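Local coordinates for SusD superfamily protein (Bacteroides fragilis NCTC 9343, PDB 3NQP) that probably binds sugars at the outer membrane as a SusD-family protein, delivering glycans for uptake by a partner transporter, at residues T43-E48 against T80-F85; D455-T460 against K491-I496; A22-Y27 against T106-E111; K113-G118 against D188-G193. All coordinates share one frame; numbering follows the deposited sequence.

Contact 1 (T43-E48 against T80-F85)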
# COMPACT_ATOMS: atom_id res chain seq x y z
N THR A 43 -3.21 -0.56 -3.71
CA THR A 43 -2.13 0.31 -3.34
C THR A 43 -2.54 1.77 -3.55
O THR A 43 -2.44 2.60 -2.61
CB THR A 43 -0.87 -0.03 -4.16
OG1 THR A 43 -0.37 -1.31 -3.74
CG2 THR A 43 0.20 1.05 -4.04
N ILE A 44 -3.04 2.08 -4.72
CA ILE A 44 -3.31 3.50 -5.06
C ILE A 44 -4.74 3.89 -4.59
O ILE A 44 -4.89 4.75 -3.72
CB ILE A 44 -3.15 3.82 -6.52
CG1 ILE A 44 -1.74 3.44 -7.04
CG2 ILE A 44 -3.47 5.31 -6.78
CD1 ILE A 44 -0.54 4.21 -6.47
N THR A 45 -5.78 3.28 -5.12
CA THR A 45 -7.15 3.71 -4.78
C THR A 45 -7.44 3.67 -3.28
O THR A 45 -7.86 4.67 -2.71
CB THR A 45 -8.23 2.95 -5.59
OG1 THR A 45 -7.77 2.90 -6.94
CG2 THR A 45 -9.62 3.65 -5.49
N PHE A 46 -7.13 2.54 -2.66
CA PHE A 46 -7.41 2.31 -1.24
C PHE A 46 -6.29 2.89 -0.33
O PHE A 46 -6.57 3.56 0.65
CB PHE A 46 -7.50 0.82 -0.97
CG PHE A 46 -8.70 0.12 -1.55
CD1 PHE A 46 -9.86 0.80 -1.94
CD2 PHE A 46 -8.72 -1.25 -1.59
CE1 PHE A 46 -10.98 0.09 -2.41
CE2 PHE A 46 -9.86 -1.97 -2.05
CZ PHE A 46 -10.97 -1.28 -2.49
N GLY A 47 -5.03 2.67 -0.68
CA GLY A 47 -3.91 2.99 0.20
C GLY A 47 -3.45 4.43 0.16
O GLY A 47 -2.98 4.94 1.18
N GLU A 48 -3.50 5.07 -1.01
CA GLU A 48 -2.86 6.41 -1.18
C GLU A 48 -3.84 7.57 -1.27
O GLU A 48 -3.64 8.61 -0.65
CB GLU A 48 -2.06 6.50 -2.49
CG GLU A 48 -0.82 5.76 -2.56
CD GLU A 48 0.34 6.37 -1.83
OE1 GLU A 48 0.46 7.61 -1.68
OE2 GLU A 48 1.19 5.56 -1.48
N THR A 80 -18.92 6.99 -4.65
CA THR A 80 -18.54 5.84 -3.84
C THR A 80 -17.07 5.40 -4.04
O THR A 80 -16.58 4.48 -3.37
CB THR A 80 -19.47 4.66 -4.07
OG1 THR A 80 -19.26 4.13 -5.37
CG2 THR A 80 -20.97 5.08 -3.89
N GLY A 81 -16.36 6.10 -4.93
CA GLY A 81 -14.92 5.90 -5.13
C GLY A 81 -14.65 4.73 -6.06
O GLY A 81 -13.94 4.86 -7.07
N VAL A 82 -15.17 3.57 -5.64
CA VAL A 82 -15.18 2.34 -6.43
C VAL A 82 -16.60 1.81 -6.44
O VAL A 82 -17.40 2.21 -5.59
CB VAL A 82 -14.22 1.26 -5.87
CG1 VAL A 82 -12.75 1.81 -5.82
CG2 VAL A 82 -14.67 0.70 -4.51
N SER A 83 -16.89 0.92 -7.39
CA SER A 83 -18.18 0.26 -7.48
C SER A 83 -18.03 -1.18 -7.08
O SER A 83 -16.92 -1.70 -7.08
CB SER A 83 -18.68 0.25 -8.93
OG SER A 83 -18.75 1.58 -9.40
N LYS A 84 -19.16 -1.81 -6.78
CA LYS A 84 -19.28 -3.24 -6.59
C LYS A 84 -18.32 -3.79 -5.56
O LYS A 84 -17.70 -4.84 -5.81
CB LYS A 84 -19.08 -3.99 -7.93
CG LYS A 84 -20.02 -3.55 -9.05
CD LYS A 84 -19.99 -4.49 -10.30
CE LYS A 84 -18.78 -4.19 -11.23
NZ LYS A 84 -18.56 -2.74 -11.64
N PHE A 85 -18.23 -3.13 -4.40
CA PHE A 85 -17.28 -3.55 -3.34
C PHE A 85 -15.86 -3.74 -3.89
O PHE A 85 -15.13 -4.65 -3.51
CB PHE A 85 -17.75 -4.85 -2.67
CG PHE A 85 -18.92 -4.68 -1.76
CD1 PHE A 85 -18.77 -4.13 -0.51
CD2 PHE A 85 -20.19 -5.11 -2.16
CE1 PHE A 85 -19.82 -4.00 0.33
CE2 PHE A 85 -21.26 -4.99 -1.32
CZ PHE A 85 -21.10 -4.43 -0.08
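Thr45 and Val82 meet methyl to methyl in the helical SusD fold, where helix 39-48 packs against the loop that runs from helix 68-71 to helix 89-102. Both CB atoms point toward the opposite segment. The two side chains cross at a slant, and Thr45 CG2 lies 3.6 Å from Val82 CG1. In Thr45 the methyl CG2 is anti to the backbone N, with OG1 beside that N (chi1 -44°). This torsion turns the apolar branch to the loop. Of the two Val82 methyls, CG1 alone reaches Thr45 CG2.

Phe46 joins from the next position on the helix. Its CB does not aim at the loop, but the ring extends that way. Both methyls of Val82 stand near Phe46 CE1, CG1 at 4.2 Å and CG2 at 4.3 Å. CG1 approaches the ring obliquely. CG1 thus touches both helix residues, and CG2 adds to the contact with the ring. No hydrogen bond crosses between the segments. The contact is small and apolar, with 122 Å² buried in all. Helix 110-135 closes in on the same group: Asp130 and Ile134 touch Phe46, and Tyr135 touches Val82.

The helix contains a wider pi-type turn over 43-48. On the loop side, Gly81 has a positive phi of 82°, a value that suits glycine. The chain bends there just before Val82. The bend is tied by a side-chain bond from Thr80 OG1 to Val82 O, 2.7 Å long, with the hydroxyl standing above the carbonyl plane rather than on a lone pair.

Contact 2 (D455-T460 against K491-I496)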
# COMPACT_ATOMS: atom_id res chain seq x y z
N ASP A 455 -2.39 4.46 7.61
CA ASP A 455 -1.67 5.11 8.72
C ASP A 455 -2.53 6.17 9.42
O ASP A 455 -2.51 6.24 10.66
CB ASP A 455 -0.37 5.73 8.21
CG ASP A 455 0.63 4.68 7.71
OD1 ASP A 455 0.51 3.49 8.04
OD2 ASP A 455 1.55 5.06 6.94
N LEU A 456 -3.30 6.97 8.64
CA LEU A 456 -4.18 7.99 9.18
C LEU A 456 -5.36 7.41 9.92
O LEU A 456 -5.80 7.98 10.94
CB LEU A 456 -4.70 8.93 8.09
CG LEU A 456 -3.62 9.80 7.44
CD1 LEU A 456 -4.23 10.41 6.13
CD2 LEU A 456 -3.13 10.92 8.39
N ARG A 457 -5.88 6.28 9.45
CA ARG A 457 -6.97 5.59 10.16
C ARG A 457 -6.47 4.99 11.49
O ARG A 457 -7.20 4.96 12.47
CB ARG A 457 -7.53 4.42 9.33
CG ARG A 457 -8.38 4.83 8.12
CD ARG A 457 -9.81 5.18 8.42
NE ARG A 457 -10.49 4.26 9.36
CZ ARG A 457 -10.96 3.06 9.07
NH1 ARG A 457 -10.84 2.56 7.88
NH2 ARG A 457 -11.55 2.35 10.01
N ARG A 458 -5.23 4.52 11.51
CA ARG A 458 -4.75 3.62 12.53
C ARG A 458 -3.96 4.30 13.61
O ARG A 458 -4.17 4.03 14.79
CB ARG A 458 -3.89 2.53 11.89
CG ARG A 458 -3.52 1.33 12.79
CD ARG A 458 -2.42 0.46 12.15
NE ARG A 458 -1.22 1.24 11.93
CZ ARG A 458 -0.80 1.73 10.75
NH1 ARG A 458 -1.44 1.50 9.59
NH2 ARG A 458 0.27 2.49 10.74
N MSE A 459 -3.08 5.22 13.22
CA MSE A 459 -2.24 5.90 14.18
C MSE A 459 -3.08 6.94 14.93
O MSE A 459 -4.08 7.46 14.43
CB MSE A 459 -1.00 6.53 13.50
CG MSE A 459 -0.18 5.48 12.76
SE MSE A 459 1.43 6.15 12.02
CE MSE A 459 2.56 5.93 13.56
N THR A 460 -2.67 7.18 16.17
CA THR A 460 -3.41 8.02 17.10
C THR A 460 -2.52 9.12 17.68
O THR A 460 -1.29 8.97 17.77
CB THR A 460 -3.98 7.19 18.26
OG1 THR A 460 -2.93 6.53 18.97
CG2 THR A 460 -5.00 6.11 17.76
N LYS A 491 -17.24 8.93 7.40
CA LYS A 491 -16.39 8.81 6.21
C LYS A 491 -15.08 8.04 6.46
O LYS A 491 -14.26 7.92 5.53
CB LYS A 491 -16.03 10.19 5.64
CG LYS A 491 -17.21 11.01 5.05
CD LYS A 491 -16.70 12.27 4.39
CE LYS A 491 -17.81 13.16 3.81
NZ LYS A 491 -17.16 14.41 3.21
N LEU A 492 -14.87 7.52 7.68
CA LEU A 492 -13.78 6.56 7.89
C LEU A 492 -13.97 5.33 6.99
O LEU A 492 -12.98 4.74 6.53
CB LEU A 492 -13.69 6.13 9.36
CG LEU A 492 -13.36 7.17 10.45
CD1 LEU A 492 -13.49 6.51 11.84
CD2 LEU A 492 -11.96 7.78 10.22
N LEU A 493 -15.25 4.93 6.78
CA LEU A 493 -15.65 3.85 5.91
C LEU A 493 -16.25 4.39 4.62
O LEU A 493 -16.62 5.55 4.55
CB LEU A 493 -16.62 2.87 6.61
CG LEU A 493 -16.13 2.32 7.96
CD1 LEU A 493 -17.20 1.42 8.63
CD2 LEU A 493 -14.79 1.59 7.84
N TRP A 494 -16.23 3.57 3.59
CA TRP A 494 -16.71 3.95 2.28
C TRP A 494 -18.16 3.51 2.03
O TRP A 494 -18.63 2.46 2.54
CB TRP A 494 -15.80 3.35 1.21
CG TRP A 494 -14.35 3.79 1.23
CD1 TRP A 494 -13.55 3.95 2.31
CD2 TRP A 494 -13.54 4.02 0.07
NE1 TRP A 494 -12.26 4.29 1.90
CE2 TRP A 494 -12.24 4.33 0.53
CE3 TRP A 494 -13.78 3.99 -1.31
CZ2 TRP A 494 -11.19 4.61 -0.35
CZ3 TRP A 494 -12.74 4.29 -2.18
CH2 TRP A 494 -11.46 4.58 -1.70
N PRO A 495 -18.93 4.35 1.32
CA PRO A 495 -20.31 3.95 1.07
C PRO A 495 -20.43 3.02 -0.13
O PRO A 495 -19.47 2.84 -0.87
CB PRO A 495 -20.97 5.28 0.75
CG PRO A 495 -19.87 6.06 0.01
CD PRO A 495 -18.57 5.57 0.58
N ILE A 496 -21.58 2.39 -0.28
CA ILE A 496 -21.87 1.66 -1.50
C ILE A 496 -22.94 2.41 -2.34
O ILE A 496 -23.71 3.23 -1.80
CB ILE A 496 -22.22 0.21 -1.18
CG1 ILE A 496 -23.48 0.11 -0.35
CG2 ILE A 496 -21.02 -0.51 -0.42
CD1 ILE A 496 -23.97 -1.32 -0.24
O HOH W 1 -11.41 3.30 4.84
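Arg457 reaches from the last turn of helix 452-458 to Leu492 and Leu493. Its CB is not aimed at the other segment. CG stands beside the backbone N and anti to the carbonyl carbon (chi1 -72°). The chain then bends at both chi2 and chi3, and these bends carry the tip across to the loop. CD is the first atom to touch: it lies 3.7 Å from Leu492 O and 3.8 Å from Leu492 CD2. NE follows, packed 3.7 Å from Leu492 CB. CZ lies near the carbonyl of the same leucine, whose O lies over one face of the guanidinium group.

Here a helix end packs on the loop before helix 498-503, in the C-terminal part of the SusD fold. The segment 491-496 leads from a 3-10 turn into that helix. Nearby, Trp213 of helix 200-216 touches Arg457, and Phe470 touches Leu492.

NH1 comes 3.3 Å from Leu492 O, but the angle is too poor for a hydrogen bond. A water joins the two instead. It donates to Leu492 O at 2.7 Å and accepts a weak bond from Arg457 NH1 at 3.2 Å. NH2, at the far tip, lies 4.0 Å from Leu493 CD2, and the two side chains cross at about a right angle.

The next residue, Arg458, turns to its own helix. It grips Asp455 end-on in a salt bridge, with NH1 and NH2 both directed to OD1. The Arg458 NH2 to Asp455 OD1 distance is 2.9 Å. Lys442 is a second partner of that oxygen, and Glu391 pairs with Arg458 NH2.

Contact 3 (A22-Y27 against T106-E111)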
# COMPACT_ATOMS: atom_id res chain seq x y z
N ALA A 22 -1.20 -30.17 -12.98
CA ALA A 22 -1.13 -29.06 -13.95
C ALA A 22 -2.32 -28.09 -13.84
O ALA A 22 -2.15 -26.87 -13.97
CB ALA A 22 -1.01 -29.62 -15.42
N GLN A 23 -3.50 -28.62 -13.55
CA GLN A 23 -4.69 -27.79 -13.47
C GLN A 23 -4.70 -26.93 -12.20
O GLN A 23 -5.01 -25.73 -12.23
CB GLN A 23 -5.94 -28.67 -13.52
CG GLN A 23 -6.16 -29.39 -14.87
CD GLN A 23 -7.27 -30.43 -14.78
OE1 GLN A 23 -7.29 -31.26 -13.87
NE2 GLN A 23 -8.22 -30.35 -15.70
N ALA A 24 -4.35 -27.55 -11.08
CA ALA A 24 -4.28 -26.83 -9.83
C ALA A 24 -3.23 -25.72 -9.93
O ALA A 24 -3.47 -24.60 -9.52
CB ALA A 24 -3.96 -27.77 -8.69
N THR A 25 -2.07 -26.04 -10.48
CA THR A 25 -0.99 -25.08 -10.60
C THR A 25 -1.37 -23.92 -11.54
O THR A 25 -1.04 -22.76 -11.25
CB THR A 25 0.26 -25.79 -11.09
OG1 THR A 25 0.66 -26.73 -10.10
CG2 THR A 25 1.41 -24.77 -11.35
N ALA A 26 -2.06 -24.23 -12.65
CA ALA A 26 -2.60 -23.20 -13.55
C ALA A 26 -3.56 -22.27 -12.79
O ALA A 26 -3.52 -21.06 -12.96
CB ALA A 26 -3.32 -23.83 -14.79
N TYR A 27 -4.42 -22.83 -11.96
CA TYR A 27 -5.37 -22.03 -11.25
C TYR A 27 -4.65 -21.13 -10.23
O TYR A 27 -5.04 -19.98 -10.05
CB TYR A 27 -6.42 -22.92 -10.61
CG TYR A 27 -7.74 -22.26 -10.35
CD1 TYR A 27 -8.77 -22.31 -11.29
CD2 TYR A 27 -7.98 -21.57 -9.15
CE1 TYR A 27 -10.01 -21.75 -11.06
CE2 TYR A 27 -9.22 -21.01 -8.90
CZ TYR A 27 -10.23 -21.09 -9.86
OH TYR A 27 -11.45 -20.53 -9.66
N THR A 106 -6.07 -35.90 -4.25
CA THR A 106 -5.09 -36.96 -4.10
C THR A 106 -4.01 -36.91 -5.17
O THR A 106 -3.06 -37.68 -5.12
CB THR A 106 -5.77 -38.34 -4.11
OG1 THR A 106 -6.47 -38.51 -5.35
CG2 THR A 106 -6.75 -38.45 -2.95
N TYR A 107 -4.14 -36.00 -6.13
CA TYR A 107 -3.20 -35.85 -7.24
C TYR A 107 -2.09 -34.82 -7.00
O TYR A 107 -1.30 -34.56 -7.89
CB TYR A 107 -3.96 -35.46 -8.52
CG TYR A 107 -4.86 -34.24 -8.33
CD1 TYR A 107 -4.36 -32.94 -8.47
CD2 TYR A 107 -6.20 -34.39 -8.02
CE1 TYR A 107 -5.16 -31.85 -8.28
CE2 TYR A 107 -7.02 -33.30 -7.85
CZ TYR A 107 -6.49 -32.03 -7.97
OH TYR A 107 -7.32 -30.97 -7.80
N LEU A 108 -2.05 -34.20 -5.82
CA LEU A 108 -0.94 -33.34 -5.42
C LEU A 108 -0.19 -34.02 -4.26
O LEU A 108 -0.79 -34.68 -3.41
CB LEU A 108 -1.44 -31.95 -4.93
CG LEU A 108 -2.24 -31.10 -5.92
CD1 LEU A 108 -2.80 -29.82 -5.26
CD2 LEU A 108 -1.39 -30.79 -7.14
N SER A 109 1.10 -33.80 -4.21
CA SER A 109 1.86 -34.13 -3.02
C SER A 109 1.30 -33.34 -1.83
O SER A 109 0.72 -32.25 -1.98
CB SER A 109 3.35 -33.78 -3.21
OG SER A 109 3.55 -32.40 -3.35
N ASP A 110 1.46 -33.90 -0.65
CA ASP A 110 1.11 -33.17 0.56
C ASP A 110 1.79 -31.80 0.61
O ASP A 110 1.14 -30.83 1.00
CB ASP A 110 1.49 -33.94 1.80
CG ASP A 110 0.73 -35.25 1.95
OD1 ASP A 110 -0.21 -35.58 1.19
OD2 ASP A 110 1.11 -35.97 2.87
N GLU A 111 3.08 -31.73 0.27
CA GLU A 111 3.86 -30.47 0.30
C GLU A 111 3.29 -29.40 -0.61
O GLU A 111 3.12 -28.27 -0.19
CB GLU A 111 5.33 -30.69 -0.09
CG GLU A 111 6.15 -31.33 1.05
CD GLU A 111 5.85 -32.81 1.22
OE1 GLU A 111 5.43 -33.46 0.23
OE2 GLU A 111 6.07 -33.33 2.31
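The loop leading into helix 110-135 packs on helix 21-37 through Tyr107 and Leu108, which meet Ala24 near the N-terminal end of the modelled chain. Ala24 carries the helix side of the contact. Its CB points toward the loop and meets Leu108 and Tyr107, whose CB atoms are directed toward the helix. Leu108 CD1 lies 4.2 Å from Ala24 CB. Tyr107 comes in with its ring edge: CE1 is 4.3 Å from Ala24 CB, and the methyl sits near the plane of the ring. Ala24 is therefore touched by a methyl branch and by an aromatic edge.

All these contacts are apolar, and no hydrogen bond joins the segments. The interface is modest, with 102 Å² buried. Other parts complete the packing. Val102 of helix 89-102 touches Leu108, and Trp18 touches Tyr107.

Ser109 directly follows Leu108 and takes the N-cap position of helix 110-135. Its OG accepts a hydrogen bond from the backbone N of Met112. The cap marks the start of the helix, just after the leucine that packs on Ala24. Serine is a common N-cap residue, and this cap opens a long helix of the mainly helical N-terminal part of the SusD fold.

Contact 4 (K113-G118 against D188-G193)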
# COMPACT_ATOMS: atom_id res chain seq x y z
N LYS A 113 0.20 -29.37 -2.03
CA LYS A 113 -1.17 -29.07 -1.58
C LYS A 113 -1.14 -28.06 -0.40
O LYS A 113 -1.89 -27.09 -0.40
CB LYS A 113 -1.88 -30.35 -1.18
CG LYS A 113 -3.30 -30.17 -0.68
CD LYS A 113 -3.79 -31.36 0.10
CE LYS A 113 -4.15 -32.52 -0.75
NZ LYS A 113 -4.84 -33.62 0.03
N ASN A 114 -0.30 -28.33 0.59
CA ASN A 114 -0.23 -27.51 1.78
C ASN A 114 0.32 -26.12 1.42
O ASN A 114 -0.15 -25.12 1.95
CB ASN A 114 0.64 -28.16 2.85
CG ASN A 114 -0.00 -29.35 3.49
OD1 ASN A 114 -1.22 -29.54 3.40
ND2 ASN A 114 0.80 -30.16 4.16
N PHE A 115 1.29 -26.06 0.51
CA PHE A 115 1.84 -24.76 0.09
C PHE A 115 0.79 -23.92 -0.60
O PHE A 115 0.62 -22.74 -0.29
CB PHE A 115 3.06 -24.90 -0.81
CG PHE A 115 3.80 -23.60 -0.96
CD1 PHE A 115 4.68 -23.19 0.01
CD2 PHE A 115 3.55 -22.76 -2.03
CE1 PHE A 115 5.32 -21.98 -0.09
CE2 PHE A 115 4.20 -21.53 -2.12
CZ PHE A 115 5.08 -21.17 -1.16
N TYR A 116 0.07 -24.54 -1.53
CA TYR A 116 -1.01 -23.90 -2.25
C TYR A 116 -2.13 -23.49 -1.32
O TYR A 116 -2.65 -22.38 -1.42
CB TYR A 116 -1.55 -24.81 -3.36
CG TYR A 116 -0.66 -24.96 -4.59
CD1 TYR A 116 0.47 -24.16 -4.78
CD2 TYR A 116 -0.97 -25.89 -5.58
CE1 TYR A 116 1.27 -24.27 -5.92
CE2 TYR A 116 -0.19 -26.00 -6.76
CZ TYR A 116 0.93 -25.20 -6.91
OH TYR A 116 1.68 -25.30 -8.03
N LEU A 117 -2.50 -24.35 -0.38
CA LEU A 117 -3.60 -23.98 0.54
C LEU A 117 -3.13 -22.82 1.47
O LEU A 117 -3.87 -21.88 1.72
CB LEU A 117 -4.13 -25.19 1.30
CG LEU A 117 -4.95 -26.13 0.41
CD1 LEU A 117 -5.29 -27.42 1.12
CD2 LEU A 117 -6.20 -25.41 -0.15
N GLY A 118 -1.87 -22.83 1.90
CA GLY A 118 -1.32 -21.72 2.64
C GLY A 118 -1.48 -20.43 1.86
O GLY A 118 -1.85 -19.38 2.40
N ASP A 188 10.19 -19.82 -2.83
CA ASP A 188 10.12 -20.18 -4.27
C ASP A 188 10.29 -21.69 -4.44
O ASP A 188 11.14 -22.12 -5.19
CB ASP A 188 11.23 -19.47 -5.07
CG ASP A 188 10.99 -19.48 -6.59
OD1 ASP A 188 9.82 -19.65 -7.05
OD2 ASP A 188 12.00 -19.31 -7.33
N PRO A 189 9.46 -22.48 -3.75
CA PRO A 189 9.73 -23.90 -3.64
C PRO A 189 9.62 -24.70 -4.94
O PRO A 189 10.20 -25.76 -5.01
CB PRO A 189 8.69 -24.38 -2.60
CG PRO A 189 7.57 -23.41 -2.71
CD PRO A 189 8.22 -22.09 -3.05
N TYR A 190 8.86 -24.20 -5.91
CA TYR A 190 8.67 -24.81 -7.23
C TYR A 190 9.32 -23.98 -8.34
O TYR A 190 9.06 -24.20 -9.52
CB TYR A 190 7.16 -25.03 -7.49
CG TYR A 190 6.62 -25.87 -6.36
CD1 TYR A 190 7.02 -27.19 -6.24
CD2 TYR A 190 5.83 -25.33 -5.37
CE1 TYR A 190 6.62 -27.96 -5.18
CE2 TYR A 190 5.42 -26.10 -4.28
CZ TYR A 190 5.81 -27.41 -4.20
OH TYR A 190 5.40 -28.19 -3.16
N LYS A 191 10.16 -23.01 -7.96
CA LYS A 191 10.93 -22.23 -8.92
C LYS A 191 10.06 -21.59 -9.97
O LYS A 191 10.45 -21.54 -11.14
CB LYS A 191 11.99 -23.13 -9.60
CG LYS A 191 12.91 -23.84 -8.61
CD LYS A 191 13.66 -22.84 -7.73
CE LYS A 191 14.52 -23.52 -6.68
NZ LYS A 191 13.88 -23.46 -5.33
N ARG A 192 8.90 -21.09 -9.55
CA ARG A 192 7.97 -20.41 -10.44
C ARG A 192 8.18 -18.89 -10.45
O ARG A 192 7.71 -18.20 -11.36
CB ARG A 192 6.52 -20.67 -10.02
CG ARG A 192 6.17 -22.14 -9.75
CD ARG A 192 5.97 -22.93 -11.02
NE ARG A 192 4.61 -22.79 -11.54
CZ ARG A 192 4.26 -22.03 -12.58
NH1 ARG A 192 5.15 -21.31 -13.25
NH2 ARG A 192 2.99 -22.01 -12.96
N GLY A 193 8.82 -18.35 -9.43
CA GLY A 193 8.96 -16.88 -9.35
C GLY A 193 9.15 -16.43 -7.91
O GLY A 193 8.21 -16.42 -7.10
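Helix residues 113-118 face a type I beta turn, Asp188 to Lys191, with Phe115 and Pro189 the nearest pair of CA atoms at 8.8 Å. Phe115 CB and Pro189 CB point toward each other's segments, and the side chains come from opposite directions. CG of Phe115 is anti to the backbone N (chi1 -166°), which extends the ring toward the turn. Pro189 CG then lies over the middle of one face. It is 3.7 Å from the ring centroid of Phe115 and 11° off the ring normal, a clear CH-pi contact. Pro189 CD follows near the rim, at 3.8 Å from Phe115 CZ.

Tyr190 packs alongside. Its CE2 is 4.4 Å from Phe115 CB, which lies at the edge of the tyrosine ring, near its plane. One face of the Tyr190 ring is partly covered by CB of the preceding Pro189. Phe181 meets the Phe115 ring edge-to-face, so helix 163-181 shares this aromatic group.

The turn has its own polar bonds. Asp188 O accepts from Lys191 N and from Lys191 NZ, which arrive on opposite faces of the carbonyl plane. Gly193 N gives a fairly straight bond of 2.9 Å to Asp188 OD1, at 165°. Next to the turn, Arg192 forms a salt bridge with Asp29 of helix 21-37.

The polar bonds thus hold the turn in shape, while its hold on helix 110-135 within this contact is apolar and aromatic, with a C-H of Pro189 CG set against the Phe115 face.

Overall arrangement
The four contacts form two groups. Contacts 3 and 4 share helix 110-135 and have centres 10 Å apart. They are joined by a probable hydrogen bond between Thr25 OG1 and Tyr116 OH, 2.7 Å long, and Thr25 also packs on Arg192. Contacts 1 and 2 lie 12 Å apart between centres. There Trp494 packs on Thr45 O and Thr80 O. The groups are well separated: the centres of contacts 2 and 4 are 34 Å apart, on opposite sides of the chain's centre. Helix 110-135 spans both ends, since its later residues Ile134 and Tyr135 reach contacts 1 and 2.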